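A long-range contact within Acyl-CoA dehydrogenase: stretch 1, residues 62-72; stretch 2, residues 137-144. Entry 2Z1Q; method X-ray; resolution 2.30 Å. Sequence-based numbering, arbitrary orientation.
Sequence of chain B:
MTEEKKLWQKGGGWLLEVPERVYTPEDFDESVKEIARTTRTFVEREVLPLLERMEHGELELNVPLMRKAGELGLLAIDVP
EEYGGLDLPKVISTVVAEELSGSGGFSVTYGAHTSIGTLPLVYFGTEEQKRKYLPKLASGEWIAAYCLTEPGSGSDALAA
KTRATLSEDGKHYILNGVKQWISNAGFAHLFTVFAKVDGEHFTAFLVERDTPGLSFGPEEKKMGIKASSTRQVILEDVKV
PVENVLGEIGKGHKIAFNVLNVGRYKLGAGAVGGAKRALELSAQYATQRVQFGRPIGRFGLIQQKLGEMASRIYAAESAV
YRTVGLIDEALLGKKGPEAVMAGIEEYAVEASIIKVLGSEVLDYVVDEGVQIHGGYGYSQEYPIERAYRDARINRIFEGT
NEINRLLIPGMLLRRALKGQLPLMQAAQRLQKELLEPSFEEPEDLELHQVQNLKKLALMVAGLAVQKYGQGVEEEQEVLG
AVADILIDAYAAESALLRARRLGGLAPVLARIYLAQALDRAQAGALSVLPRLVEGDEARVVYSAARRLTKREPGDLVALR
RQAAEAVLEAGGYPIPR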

# COMPACT_ATOMS: atom_id res chain seq x y z
N ASN B 62 -0.55 3.28 -29.19
CA ASN B 62 0.34 4.30 -28.63
C ASN B 62 0.94 5.15 -29.78
O ASN B 62 1.24 6.32 -29.59
CB ASN B 62 1.52 3.65 -27.86
CG ASN B 62 1.18 3.34 -26.40
OD1 ASN B 62 1.07 2.18 -26.02
ND2 ASN B 62 1.05 4.38 -25.59
N VAL B 63 1.13 4.54 -30.95
CA VAL B 63 1.73 5.25 -32.08
C VAL B 63 0.86 6.41 -32.56
O VAL B 63 1.30 7.55 -32.60
CB VAL B 63 2.02 4.30 -33.25
CG1 VAL B 63 2.65 5.05 -34.41
CG2 VAL B 63 2.95 3.19 -32.79
N PRO B 64 -0.40 6.13 -32.94
CA PRO B 64 -1.23 7.23 -33.39
C PRO B 64 -1.45 8.27 -32.27
O PRO B 64 -1.52 9.47 -32.54
CB PRO B 64 -2.52 6.53 -33.83
CG PRO B 64 -2.55 5.30 -32.95
CD PRO B 64 -1.12 4.85 -33.02
N LEU B 65 -1.55 7.81 -31.02
CA LEU B 65 -1.74 8.72 -29.89
C LEU B 65 -0.53 9.62 -29.73
O LEU B 65 -0.66 10.80 -29.42
CB LEU B 65 -1.95 7.95 -28.59
CG LEU B 65 -3.38 7.51 -28.30
CD1 LEU B 65 -3.40 6.60 -27.10
CD2 LEU B 65 -4.27 8.73 -28.06
N MET B 66 0.65 9.06 -29.94
CA MET B 66 1.87 9.82 -29.80
C MET B 66 1.97 10.84 -30.95
O MET B 66 2.47 11.95 -30.76
CB MET B 66 3.07 8.86 -29.77
CG MET B 66 4.33 9.41 -29.09
SD MET B 66 4.31 9.51 -27.25
CE MET B 66 3.26 10.92 -26.98
N ARG B 67 1.47 10.46 -32.13
CA ARG B 67 1.48 11.36 -33.28
C ARG B 67 0.57 12.55 -32.96
O ARG B 67 0.94 13.70 -33.19
CB ARG B 67 0.96 10.65 -34.53
CG ARG B 67 2.00 10.31 -35.58
CD ARG B 67 2.99 9.25 -35.12
NE ARG B 67 3.54 8.52 -36.26
CZ ARG B 67 4.52 7.63 -36.19
NH1 ARG B 67 5.08 7.34 -35.02
NH2 ARG B 67 4.94 7.01 -37.29
N LYS B 68 -0.61 12.27 -32.42
CA LYS B 68 -1.54 13.35 -32.07
C LYS B 68 -0.95 14.30 -31.04
O LYS B 68 -1.09 15.52 -31.17
CB LYS B 68 -2.86 12.79 -31.54
CG LYS B 68 -3.71 12.09 -32.59
CD LYS B 68 -5.02 11.57 -32.01
CE LYS B 68 -5.87 10.92 -33.09
NZ LYS B 68 -5.23 9.71 -33.65
N ALA B 69 -0.29 13.75 -30.02
CA ALA B 69 0.32 14.57 -28.98
C ALA B 69 1.43 15.43 -29.59
O ALA B 69 1.71 16.53 -29.11
CB ALA B 69 0.90 13.68 -27.88
N GLY B 70 2.05 14.90 -30.63
CA GLY B 70 3.11 15.62 -31.30
C GLY B 70 2.57 16.79 -32.11
O GLY B 70 3.14 17.88 -32.10
N GLU B 71 1.48 16.57 -32.82
CA GLU B 71 0.92 17.65 -33.61
C GLU B 71 0.42 18.76 -32.68
O GLU B 71 0.32 19.91 -33.08
CB GLU B 71 -0.22 17.13 -34.50
CG GLU B 71 -1.51 16.85 -33.77
CD GLU B 71 -2.58 16.26 -34.68
OE1 GLU B 71 -2.75 16.78 -35.81
OE2 GLU B 71 -3.24 15.28 -34.27
N LEU B 72 0.13 18.40 -31.42
CA LEU B 72 -0.35 19.37 -30.43
C LEU B 72 0.80 20.14 -29.79
O LEU B 72 0.58 21.07 -29.01
CB LEU B 72 -1.15 18.66 -29.34
CG LEU B 72 -2.52 18.09 -29.71
CD1 LEU B 72 -3.06 17.24 -28.58
CD2 LEU B 72 -3.48 19.23 -30.01
N LEU B 137 11.50 13.24 -33.41
CA LEU B 137 11.09 12.96 -32.04
C LEU B 137 10.16 14.05 -31.53
O LEU B 137 9.19 13.76 -30.83
CB LEU B 137 12.32 12.88 -31.12
CG LEU B 137 13.38 11.85 -31.52
CD1 LEU B 137 14.50 11.88 -30.51
CD2 LEU B 137 12.77 10.46 -31.60
N ALA B 138 10.44 15.29 -31.92
CA ALA B 138 9.63 16.43 -31.48
C ALA B 138 8.26 16.46 -32.13
O ALA B 138 7.31 17.02 -31.57
CB ALA B 138 10.36 17.73 -31.77
N SER B 139 8.15 15.87 -33.31
CA SER B 139 6.90 15.84 -34.04
C SER B 139 6.07 14.61 -33.69
O SER B 139 4.85 14.62 -33.83
CB SER B 139 7.19 15.82 -35.53
OG SER B 139 8.00 14.71 -35.84
N GLY B 140 6.74 13.55 -33.23
CA GLY B 140 6.04 12.33 -32.89
C GLY B 140 6.13 11.32 -34.02
O GLY B 140 5.63 10.20 -33.91
N GLU B 141 6.76 11.72 -35.13
CA GLU B 141 6.91 10.82 -36.26
C GLU B 141 7.75 9.64 -35.79
O GLU B 141 7.53 8.50 -36.18
CB GLU B 141 7.58 11.56 -37.42
CG GLU B 141 8.12 10.63 -38.50
CD GLU B 141 8.41 11.35 -39.80
OE1 GLU B 141 9.09 12.41 -39.76
OE2 GLU B 141 7.98 10.86 -40.86
N TRP B 142 8.71 9.94 -34.92
CA TRP B 142 9.59 8.92 -34.37
C TRP B 142 9.49 8.85 -32.85
O TRP B 142 9.56 9.88 -32.16
CB TRP B 142 11.01 9.20 -34.82
CG TRP B 142 11.34 8.56 -36.13
CD1 TRP B 142 10.47 8.25 -37.14
CD2 TRP B 142 12.62 8.12 -36.55
NE1 TRP B 142 11.14 7.63 -38.17
CE2 TRP B 142 12.46 7.54 -37.83
CE3 TRP B 142 13.90 8.14 -35.97
CZ2 TRP B 142 13.53 6.99 -38.54
CZ3 TRP B 142 14.96 7.60 -36.67
CH2 TRP B 142 14.77 7.03 -37.95
N ILE B 143 9.30 7.64 -32.32
CA ILE B 143 9.20 7.43 -30.88
C ILE B 143 10.55 6.98 -30.35
O ILE B 143 11.20 6.13 -30.95
CB ILE B 143 8.13 6.36 -30.56
CG1 ILE B 143 6.78 6.81 -31.11
CG2 ILE B 143 8.02 6.15 -29.05
CD1 ILE B 143 5.69 5.79 -30.97
N ALA B 144 10.98 7.54 -29.23
CA ALA B 144 12.28 7.16 -28.70
C ALA B 144 12.21 6.24 -27.47
O ALA B 144 11.20 6.22 -26.76
CB ALA B 144 13.09 8.43 -28.37

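The most unusual feature of this contact is how closely two backbones meet without a clear hydrogen bond between them: a glycine on each stretch removes the side chain that would otherwise keep them apart. The CA atoms of Gly70 and Ser139 lie 4.7 Å apart, as do those of Arg67 and Gly140. Gly70 lies late in the helix that makes up most of the first stretch, and its CA approaches Ser139 O at 3.2 Å, with an angle of 149° at the hydrogen, a CA-H...O contact made possible by the bare helix surface. A CB on Gly70 would point toward the second stretch and lie 1.9 Å from Ser139 O, a plain clash.

Gly140 answers from the other side. It is the first residue to leave helical geometry after the helix that includes Ser139, and it does so with a positive phi of 98°. At these angles a CB would be jammed against the carbonyl oxygen of the preceding residue, so the turn alone calls for glycine. The neighbouring helix adds a second demand, because a CB on Gly140 would fall 2.9 Å from Met66 O and 3.4 Å from Arg67 CA. Both glycines are buried.

Beside this backbone contact, Arg67 provides the polar part of the interface. Its CB points sideways, but the chain bends so that its end comes nearer to the second stretch, with chi1 between wells at -108° and chi2 in p. Arg67 CD lies 3.1 Å from Gly140 O. The guanidinium presents one face to Glu141 O, which is 2.9 Å from Arg67 NH1 and 3.2 Å from Arg67 NH2; since the oxygen lies over the face rather than along the N-H directions, the angles are poor and neither approach is a hydrogen bond. Proximity of the positive group to carbonyl oxygens should still be electrostatically favourable. The side chain of Glu141 itself starts away from the helix, leaving its backbone to make the approach.

Further along, Ile143 closes the contact with apolar packing. Its CB points toward the helix, and its m,t rotamer places Ile143 CD1 4.2 Å from Val63 CG2 and 4.1 Å from Val63 CA. Ile143 CG1 packs 4.1 Å from Met66 CG, while the end of the Met66 side chain leads away. Ile143 CG1 also lies 4.3 Å from Arg67 NH1, near the plane of the guanidinium at its edge. A branched, buried isoleucine thus fills the space beside the helix, and the two stretches together bury 351 Å², summed over both sides.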